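Delta-aminolevulinic acid dehydratase (Toxoplasma gondii ME49, PDB 3OBK) catalyses the dehydrating condensation of two molecules of 5-aminolevulinic acid to porphobilinogen, a common early step of tetrapyrrole biosynthesis. Local coordinates at residues A[106-111]-A[135-140]; A[90-95]-A[116-121]; A[164-169]-A[194-199]. All coordinates share one frame; numbering follows the deposited sequence.

Contact 1 (A[106-111]-A[135-140]). With PBG (3-[5-(aminomethyl)-4-(carboxymethyl)-1H-pyrrol-3-yl]propanoic acid), chain L.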
loop_
_atom_site.group_PDB
_atom_site.type_symbol
_atom_site.label_atom_id
_atom_site.label_comp_id
_atom_site.label_asym_id
_atom_site.label_seq_id
_atom_site.Cartn_x
_atom_site.Cartn_y
_atom_site.Cartn_z
ATOM N N GLU A 106 36.037 15.740 28.302
ATOM C CA GLU A 106 35.522 17.057 28.757
ATOM C C GLU A 106 35.959 18.273 27.928
ATOM O O GLU A 106 35.312 19.316 27.973
ATOM C CB GLU A 106 35.799 17.310 30.266
ATOM C CG GLU A 106 37.269 17.585 30.684
ATOM C CD GLU A 106 38.129 16.328 30.806
ATOM O OE1 GLU A 106 37.595 15.194 30.834
ATOM O OE2 GLU A 106 39.364 16.484 30.867
ATOM N N GLU A 107 37.035 18.149 27.160
ATOM C CA GLU A 107 37.399 19.213 26.218
ATOM C C GLU A 107 36.291 19.468 25.173
ATOM O O GLU A 107 36.244 20.533 24.571
ATOM C CB GLU A 107 38.742 18.877 25.555
ATOM C CG GLU A 107 39.305 19.916 24.564
ATOM C CD GLU A 107 39.544 21.341 25.115
ATOM O OE1 GLU A 107 39.727 21.536 26.352
ATOM O OE2 GLU A 107 39.549 22.274 24.260
ATOM N N SER A 108 35.395 18.502 24.977
ATOM C CA SER A 108 34.274 18.633 24.040
ATOM C C SER A 108 33.326 19.799 24.342
ATOM O O SER A 108 32.757 20.390 23.416
ATOM C CB SER A 108 33.468 17.330 23.973
ATOM O OG SER A 108 32.826 17.031 25.194
ATOM N N TYR A 109 33.163 20.127 25.624
ATOM C CA TYR A 109 32.336 21.242 26.021
ATOM C C TYR A 109 33.128 22.397 26.607
ATOM O O TYR A 109 32.575 23.208 27.332
ATOM C CB TYR A 109 31.225 20.799 26.975
ATOM C CG TYR A 109 31.653 19.964 28.163
ATOM C CD1 TYR A 109 32.087 20.558 29.338
ATOM C CD2 TYR A 109 31.574 18.579 28.123
ATOM C CE1 TYR A 109 32.457 19.793 30.441
ATOM C CE2 TYR A 109 31.941 17.803 29.219
ATOM C CZ TYR A 109 32.382 18.419 30.367
ATOM O OH TYR A 109 32.760 17.652 31.437
ATOM N N ASN A 110 34.402 22.513 26.250
ATOM C CA ASN A 110 35.221 23.658 26.634
ATOM C C ASN A 110 34.935 24.845 25.717
ATOM O O ASN A 110 35.309 24.820 24.562
ATOM C CB ASN A 110 36.700 23.276 26.566
ATOM C CG ASN A 110 37.634 24.448 26.860
ATOM O OD1 ASN A 110 37.187 25.549 27.203
ATOM N ND2 ASN A 110 38.942 24.216 26.702
ATOM N N PRO A 111 34.310 25.912 26.232
ATOM C CA PRO A 111 33.896 27.021 25.359
ATOM C C PRO A 111 35.030 27.864 24.769
ATOM O O PRO A 111 34.779 28.726 23.913
ATOM C CB PRO A 111 33.005 27.886 26.263
ATOM C CG PRO A 111 33.176 27.401 27.627
ATOM C CD PRO A 111 34.083 26.218 27.655
ATOM N N VAL A 135 28.688 16.311 16.922
ATOM C CA VAL A 135 28.551 16.011 18.349
ATOM C C VAL A 135 28.898 14.542 18.551
ATOM O O VAL A 135 28.329 13.659 17.918
ATOM C CB VAL A 135 27.155 16.344 18.896
ATOM C CG1 VAL A 135 26.979 15.832 20.344
ATOM C CG2 VAL A 135 26.903 17.856 18.794
ATOM N N ALA A 136 29.861 14.299 19.422
ATOM C CA ALA A 136 30.490 12.992 19.581
ATOM C C ALA A 136 31.809 13.222 20.273
ATOM O O ALA A 136 32.450 14.272 20.103
ATOM C CB ALA A 136 30.705 12.280 18.251
ATOM N N LEU A 137 32.202 12.258 21.082
ATOM C CA LEU A 137 33.358 12.462 21.940
ATOM C C LEU A 137 34.620 11.971 21.294
ATOM O O LEU A 137 35.668 12.145 21.845
ATOM C CB LEU A 137 33.168 11.744 23.265
ATOM C CG LEU A 137 31.910 12.132 24.025
ATOM C CD1 LEU A 137 31.885 11.420 25.371
ATOM C CD2 LEU A 137 31.809 13.624 24.228
ATOM N N ASP A 138 34.551 11.341 20.135
ATOM C CA ASP A 138 35.757 10.649 19.693
ATOM C C ASP A 138 36.909 11.563 19.371
ATOM O O ASP A 138 38.037 11.169 19.560
ATOM C CB ASP A 138 35.551 9.584 18.594
ATOM C CG ASP A 138 34.589 9.984 17.510
ATOM O OD1 ASP A 138 33.520 10.576 17.783
ATOM O OD2 ASP A 138 34.883 9.581 16.365
ATOM N N PRO A 139 36.645 12.787 18.903
ATOM C CA PRO A 139 37.807 13.630 18.645
ATOM C C PRO A 139 38.504 14.045 19.921
ATOM O O PRO A 139 39.615 14.551 19.877
ATOM C CB PRO A 139 37.217 14.864 17.930
ATOM C CG PRO A 139 35.845 14.456 17.425
ATOM C CD PRO A 139 35.394 13.340 18.339
ATOM N N TYR A 140 37.834 13.875 21.046
ATOM C CA TYR A 140 38.362 14.298 22.337
ATOM C C TYR A 140 38.664 13.137 23.247
ATOM O O TYR A 140 39.102 13.341 24.361
ATOM C CB TYR A 140 37.330 15.176 23.027
ATOM C CG TYR A 140 36.885 16.328 22.170
ATOM C CD1 TYR A 140 37.562 17.543 22.201
ATOM C CD2 TYR A 140 35.787 16.206 21.320
ATOM C CE1 TYR A 140 37.143 18.591 21.441
ATOM C CE2 TYR A 140 35.385 17.247 20.545
ATOM C CZ TYR A 140 36.063 18.430 20.610
ATOM O OH TYR A 140 35.654 19.469 19.832
HETATM C CHA PBG L . 32.856 10.703 14.657
HETATM C C1A PBG L . 32.843 10.814 13.168
HETATM C C2A PBG L . 33.390 9.906 12.266
HETATM C C3A PBG L . 33.135 10.419 11.007
HETATM C C4A PBG L . 32.373 11.561 11.176
HETATM N NA PBG L . 32.233 11.796 12.488
HETATM C C5A PBG L . 34.256 8.702 12.548
HETATM C C6A PBG L . 33.611 7.555 13.197
HETATM O O1A PBG L . 32.523 7.779 13.791
HETATM O O2A PBG L . 34.183 6.442 13.218
HETATM C C7A PBG L . 33.603 9.833 9.732
HETATM C C8A PBG L . 33.487 10.680 8.521
HETATM C C9A PBG L . 34.210 10.260 7.310
HETATM O O3A PBG L . 34.462 11.123 6.475
HETATM O O4A PBG L . 34.814 9.181 7.211
HETATM N N1 PBG L . 31.610 10.532 15.332
HETATM O O HOH W 1 33.323 20.284 20.491
#
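Ser108 CA lies over the centre of one face of the Tyr140 ring, 3.7 Å from its centroid and 2° off the normal, a CH-pi contact. The backbone N of Ser108 shares this face near Tyr140 CD1, while Ser108 CB rests 3.7 Å from Tyr140 CD2. Glu107 crosses the tyrosine at about a right angle, its methylene CG 3.8 Å from Tyr140 CD1. A bend at chi2 (58°) leads the carboxylate on to its own segment, where Asn110 ND2 donates to Glu107 OE1 over 2.8 Å in a nearly straight bond. Both segments belong to loops that follow neighbouring parallel strands, 89-95 and 130-135, of the TIM barrel, at the end where this fold keeps its active site. Accordingly, two residues before Tyr140, Asp138 OD1 receives a weak hydrogen bond of 3.1 Å from PBG N1. A water ties the loops together at the phenol end, donating to Ser108 O at 3.0 Å and lying 2.6 Å from Tyr140 OH. Leu137 brings CD2 against Ser108 OG, a hydroxyl hydrogen-bonded to Ala105 O. Further out, Val96, just after strand 89-95, and Gln168 of helix 158-175 pack on Tyr140.

Contact 2 (A[90-95]-A[116-121])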
loop_
_atom_site.group_PDB
_atom_site.type_symbol
_atom_site.label_atom_id
_atom_site.label_comp_id
_atom_site.label_asym_id
_atom_site.label_seq_id
_atom_site.Cartn_x
_atom_site.Cartn_y
_atom_site.Cartn_z
ATOM N N PHE A 90 28.829 24.089 5.757
ATOM C CA PHE A 90 30.161 23.626 6.082
ATOM C C PHE A 90 30.126 22.919 7.416
ATOM O O PHE A 90 29.563 23.415 8.392
ATOM C CB PHE A 90 31.135 24.809 6.173
ATOM C CG PHE A 90 31.186 25.644 4.944
ATOM C CD1 PHE A 90 32.150 25.427 4.004
ATOM C CD2 PHE A 90 30.249 26.620 4.716
ATOM C CE1 PHE A 90 32.192 26.185 2.865
ATOM C CE2 PHE A 90 30.276 27.369 3.581
ATOM C CZ PHE A 90 31.243 27.140 2.642
ATOM N N MET A 91 30.747 21.763 7.458
ATOM C CA MET A 91 30.734 20.917 8.631
ATOM C C MET A 91 32.176 20.992 9.147
ATOM O O MET A 91 33.106 20.938 8.351
ATOM C CB MET A 91 30.322 19.514 8.156
ATOM C CG MET A 91 29.845 18.503 9.154
ATOM S SD MET A 91 29.215 16.994 8.277
ATOM C CE MET A 91 27.441 17.241 8.166
ATOM N N LEU A 92 32.367 21.142 10.456
ATOM C CA LEU A 92 33.704 21.343 11.037
ATOM C C LEU A 92 34.123 20.289 12.050
ATOM O O LEU A 92 33.433 20.029 13.026
ATOM C CB LEU A 92 33.797 22.698 11.745
ATOM C CG LEU A 92 33.238 23.931 11.062
ATOM C CD1 LEU A 92 33.437 25.066 12.030
ATOM C CD2 LEU A 92 33.917 24.200 9.717
ATOM N N PHE A 93 35.293 19.728 11.838
ATOM C CA PHE A 93 35.830 18.722 12.714
ATOM C C PHE A 93 37.158 19.236 13.281
ATOM O O PHE A 93 37.960 19.797 12.549
ATOM C CB PHE A 93 36.075 17.459 11.912
ATOM C CG PHE A 93 34.839 16.845 11.331
ATOM C CD1 PHE A 93 33.997 16.072 12.114
ATOM C CD2 PHE A 93 34.569 16.956 9.992
ATOM C CE1 PHE A 93 32.887 15.463 11.562
ATOM C CE2 PHE A 93 33.484 16.341 9.431
ATOM C CZ PHE A 93 32.640 15.603 10.194
ATOM N N PRO A 94 37.383 19.080 14.587
ATOM C CA PRO A 94 38.656 19.483 15.189
ATOM C C PRO A 94 39.648 18.338 15.382
ATOM O O PRO A 94 39.295 17.303 15.927
ATOM C CB PRO A 94 38.233 20.005 16.549
ATOM C CG PRO A 94 37.057 19.186 16.900
ATOM C CD PRO A 94 36.380 18.773 15.611
ATOM N N LYS A 95 40.878 18.533 14.917
ATOM C CA LYS A 95 42.005 17.701 15.350
ATOM C C LYS A 95 42.507 18.325 16.651
ATOM O O LYS A 95 43.063 19.403 16.647
ATOM C CB LYS A 95 43.087 17.612 14.247
ATOM C CG LYS A 95 44.572 17.558 14.676
ATOM C CD LYS A 95 44.957 16.343 15.509
ATOM C CE LYS A 95 46.512 16.107 15.524
ATOM N NZ LYS A 95 47.387 17.262 16.022
ATOM N N PRO A 116 34.780 25.569 19.172
ATOM C CA PRO A 116 34.017 26.813 19.399
ATOM C C PRO A 116 34.695 28.065 18.871
ATOM O O PRO A 116 34.028 28.947 18.383
ATOM C CB PRO A 116 33.909 26.886 20.931
ATOM C CG PRO A 116 33.914 25.513 21.349
ATOM C CD PRO A 116 34.876 24.788 20.413
ATOM N N ARG A 117 36.011 28.151 18.964
ATOM C CA ARG A 117 36.718 29.318 18.423
ATOM C C ARG A 117 36.643 29.348 16.891
ATOM O O ARG A 117 36.560 30.416 16.293
ATOM C CB ARG A 117 38.182 29.341 18.878
ATOM C CG ARG A 117 38.372 29.705 20.322
ATOM C CD ARG A 117 39.869 29.814 20.679
ATOM N NE ARG A 117 40.457 28.516 21.048
ATOM C CZ ARG A 117 41.438 27.868 20.410
ATOM N NH1 ARG A 117 41.847 26.716 20.916
ATOM N NH2 ARG A 117 42.022 28.334 19.292
ATOM N N ALA A 118 36.687 28.181 16.264
ATOM C CA ALA A 118 36.588 28.092 14.816
ATOM C C ALA A 118 35.235 28.589 14.349
ATOM O O ALA A 118 35.142 29.316 13.353
ATOM C CB ALA A 118 36.816 26.671 14.351
ATOM N N ILE A 119 34.195 28.200 15.078
ATOM C CA ILE A 119 32.843 28.642 14.774
ATOM C C ILE A 119 32.703 30.151 14.944
ATOM O O ILE A 119 32.154 30.818 14.081
ATOM C CB ILE A 119 31.814 27.962 15.683
ATOM C CG1 ILE A 119 31.699 26.477 15.357
ATOM C CG2 ILE A 119 30.452 28.647 15.565
ATOM C CD1 ILE A 119 30.763 25.751 16.298
ATOM N N MET A 120 33.187 30.683 16.057
ATOM C CA MET A 120 33.107 32.130 16.284
ATOM C C MET A 120 33.885 32.881 15.246
ATOM O O MET A 120 33.421 33.880 14.751
ATOM C CB MET A 120 33.597 32.523 17.675
ATOM C CG MET A 120 32.586 32.217 18.785
ATOM S SD MET A 120 33.254 32.539 20.438
ATOM C CE MET A 120 33.859 30.931 20.943
ATOM N N ALA A 121 35.053 32.376 14.892
ATOM C CA ALA A 121 35.877 33.023 13.885
ATOM C C ALA A 121 35.201 33.010 12.494
ATOM O O ALA A 121 35.258 33.983 11.764
ATOM C CB ALA A 121 37.258 32.377 13.846
#
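Within the beta-alpha-beta unit formed by strand 89-95, helix 114-125 and strand 130-135, Leu92 is the strand residue that reaches across to Ala118 and Ile119 on the helix. The backbones stand well apart, with 8.2 Å between the CA atoms of Leu92 and Ile119, and the Leu92 side chain, ending in CD1, reaches into the gap. Leu92 CD1 lies 4.0 Å from Ile119 CG1, so the isoleucine is met on the methylene of its longer branch; the two side chains cross obliquely. The same methyl is 4.4 Å from Ala118 CB, which points at the strand. Leu92 CG is set anti to its carbonyl carbon, and this setting, chi1 -45°, turns CD1 to the helix. This is the usual two-layer construction of a TIM barrel, in which alternate residues of a strand serve different sides: Leu92 faces the surrounding helices, whereas the next residue, Phe93, touches PBG inside and meets Phe222 edge to face. The purely apolar seam buries only 80 Å² between the two segments, but it is continued along the helix by Leu115 and Leu122, which also pack on Leu92. Beyond it, Ala118 leans on Leu75 of the preceding helix 72-84, and Ile119 on Leu131 of the next strand.

Contact 3 (A[164-169]-A[194-199])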
loop_
_atom_site.group_PDB
_atom_site.type_symbol
_atom_site.label_atom_id
_atom_site.label_comp_id
_atom_site.label_asym_id
_atom_site.label_seq_id
_atom_site.Cartn_x
_atom_site.Cartn_y
_atom_site.Cartn_z
ATOM N N GLN A 164 27.235 14.060 28.495
ATOM C CA GLN A 164 28.371 14.753 27.877
ATOM C C GLN A 164 27.997 15.387 26.545
ATOM O O GLN A 164 28.373 16.532 26.264
ATOM C CB GLN A 164 29.556 13.809 27.641
ATOM C CG GLN A 164 30.201 13.157 28.872
ATOM C CD GLN A 164 30.632 14.150 29.935
ATOM O OE1 GLN A 164 29.807 14.667 30.656
ATOM N NE2 GLN A 164 31.927 14.404 30.037
ATOM N N LEU A 165 27.265 14.652 25.712
ATOM C CA LEU A 165 26.882 15.181 24.396
ATOM C C LEU A 165 25.929 16.371 24.515
ATOM O O LEU A 165 25.961 17.289 23.666
ATOM C CB LEU A 165 26.216 14.108 23.554
ATOM C CG LEU A 165 27.023 12.863 23.249
ATOM C CD1 LEU A 165 26.139 11.850 22.532
ATOM C CD2 LEU A 165 28.239 13.224 22.451
ATOM N N CYS A 166 25.087 16.362 25.553
ATOM C CA CYS A 166 24.234 17.507 25.833
ATOM C C CYS A 166 25.072 18.735 26.160
ATOM O O CYS A 166 24.770 19.842 25.690
ATOM C CB CYS A 166 23.236 17.219 26.944
ATOM S SG CYS A 166 21.929 16.041 26.433
ATOM N N LYS A 167 26.147 18.549 26.911
ATOM C CA LYS A 167 26.993 19.684 27.240
ATOM C C LYS A 167 27.680 20.169 25.991
ATOM O O LYS A 167 27.725 21.354 25.752
ATOM C CB LYS A 167 28.045 19.332 28.293
ATOM C CG LYS A 167 27.503 19.105 29.696
ATOM C CD LYS A 167 28.628 18.523 30.516
ATOM C CE LYS A 167 28.306 18.347 31.967
ATOM N NZ LYS A 167 29.613 18.213 32.712
ATOM N N GLN A 168 28.207 19.239 25.206
ATOM C CA GLN A 168 28.847 19.554 23.945
ATOM C C GLN A 168 27.937 20.300 23.013
ATOM O O GLN A 168 28.353 21.319 22.442
ATOM C CB GLN A 168 29.348 18.310 23.216
ATOM C CG GLN A 168 30.174 18.645 21.965
ATOM C CD GLN A 168 30.644 17.428 21.226
ATOM O OE1 GLN A 168 30.119 16.337 21.422
ATOM N NE2 GLN A 168 31.646 17.600 20.380
ATOM N N ALA A 169 26.720 19.803 22.833
ATOM C CA ALA A 169 25.774 20.489 21.927
ATOM C C ALA A 169 25.454 21.918 22.387
ATOM O O ALA A 169 25.301 22.795 21.550
ATOM C CB ALA A 169 24.449 19.668 21.701
ATOM N N ARG A 194 17.847 17.756 22.249
ATOM C CA ARG A 194 16.802 18.699 21.885
ATOM C C ARG A 194 16.291 19.488 23.106
ATOM O O ARG A 194 16.108 20.691 23.021
ATOM C CB ARG A 194 15.647 17.963 21.206
ATOM C CG ARG A 194 14.524 18.876 20.699
ATOM C CD ARG A 194 14.947 19.737 19.509
ATOM N NE ARG A 194 15.535 21.008 19.914
ATOM C CZ ARG A 194 16.321 21.751 19.147
ATOM N NH1 ARG A 194 16.814 22.880 19.623
ATOM N NH2 ARG A 194 16.629 21.373 17.904
ATOM N N GLU A 195 16.083 18.799 24.229
ATOM C CA GLU A 195 15.446 19.392 25.392
ATOM C C GLU A 195 16.416 20.294 26.094
ATOM O O GLU A 195 16.019 21.354 26.560
ATOM C CB GLU A 195 14.965 18.320 26.367
ATOM C CG GLU A 195 13.959 18.821 27.378
ATOM C CD GLU A 195 13.480 17.739 28.371
ATOM O OE1 GLU A 195 12.683 16.866 27.956
ATOM O OE2 GLU A 195 13.867 17.806 29.569
ATOM N N SER A 196 17.671 19.854 26.168
ATOM C CA SER A 196 18.770 20.642 26.697
ATOM C C SER A 196 18.919 21.946 25.936
ATOM O O SER A 196 18.998 23.026 26.544
ATOM C CB SER A 196 20.087 19.861 26.599
ATOM O OG SER A 196 20.007 18.637 27.313
ATOM N N LEU A 197 18.962 21.841 24.614
ATOM C CA LEU A 197 19.026 23.013 23.776
ATOM C C LEU A 197 17.876 23.968 24.094
ATOM O O LEU A 197 18.078 25.160 24.259
ATOM C CB LEU A 197 19.006 22.630 22.291
ATOM C CG LEU A 197 20.293 21.992 21.759
ATOM C CD1 LEU A 197 20.128 21.530 20.327
ATOM C CD2 LEU A 197 21.470 22.942 21.843
ATOM N N ASP A 198 16.673 23.431 24.201
ATOM C CA ASP A 198 15.487 24.252 24.327
ATOM C C ASP A 198 15.412 24.901 25.696
ATOM O O ASP A 198 15.023 26.048 25.825
ATOM C CB ASP A 198 14.252 23.406 24.064
ATOM C CG ASP A 198 14.170 22.926 22.632
ATOM O OD1 ASP A 198 15.074 23.210 21.805
ATOM O OD2 ASP A 198 13.174 22.269 22.323
ATOM N N MET A 199 15.812 24.174 26.722
ATOM C CA MET A 199 15.875 24.758 28.047
ATOM C C MET A 199 16.926 25.857 28.124
ATOM O O MET A 199 16.802 26.750 28.957
ATOM C CB MET A 199 16.174 23.705 29.101
ATOM C CG MET A 199 14.997 22.835 29.453
ATOM S SD MET A 199 15.452 21.580 30.676
ATOM C CE MET A 199 16.966 20.892 30.003
#
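Between residues 164-169 and 194-199 the backbones come nearest at Cys166 and Ser196, whose CA atoms are 6.4 Å apart. The segment axes are steeply inclined to each other, and three residues on from Cys166, Ala169 has Leu197 as its nearest CA, only one residue beyond Ser196. Such close backbones are possible because small side chains occupy the crossing. Cys166 SG approaches Ser196 OG to 3.3 Å, and Cys166 CB stands 3.5 Å from that oxygen. In Ser196 the hydroxyl is anti to its carbonyl carbon (chi1 -59°), a setting that also lets OG hydrogen-bond to Ala192 O one turn earlier in its own helix. At the second point of touch Leu197 does the reaching: its CD2 methyl lies 3.8 Å from Ala169 O and 4.4 Å from Ala169 CB. Arg194 points away from this interface and grips Asp198 side-on, NE at 2.9 Å and NH1 at 2.8 Å both meeting OD1, a salt bridge across one helical turn; Trp16 of a neighbouring subunit packs on Asp198 there. Both helices belong to the outer helical layer of the TIM barrel: Ile193 extends the packing on Cys166 and Ala169, Ala173 of helix 158-175 takes up more of Leu197, and Leu165 and Gln168 lie against Val135 of strand 130-135.

How the contacts relate
Contacts 1 and 2 interlace along the chain, their segments running 90-95, 106-111, 116-121 and 135-140, whereas contact 3 opens only after both have closed. One beta-alpha-beta unit thus carries contact 2 in its body and contact 1 on the loops that follow its two strands; their centres are about 12 Å apart, and Tyr140 packs on Pro94 between them. Contact 3, its centre about 13 Å from that of contact 1, belongs to the following helices and is tied back by a probable hydrogen bond from Ala136 N to Gln168 OE1. Contacts 2 and 3, with centres about 18 Å apart, do not touch. In contact 1 the 135-140 segment links the barrel to the PBG pocket through Ala136 and Asp138.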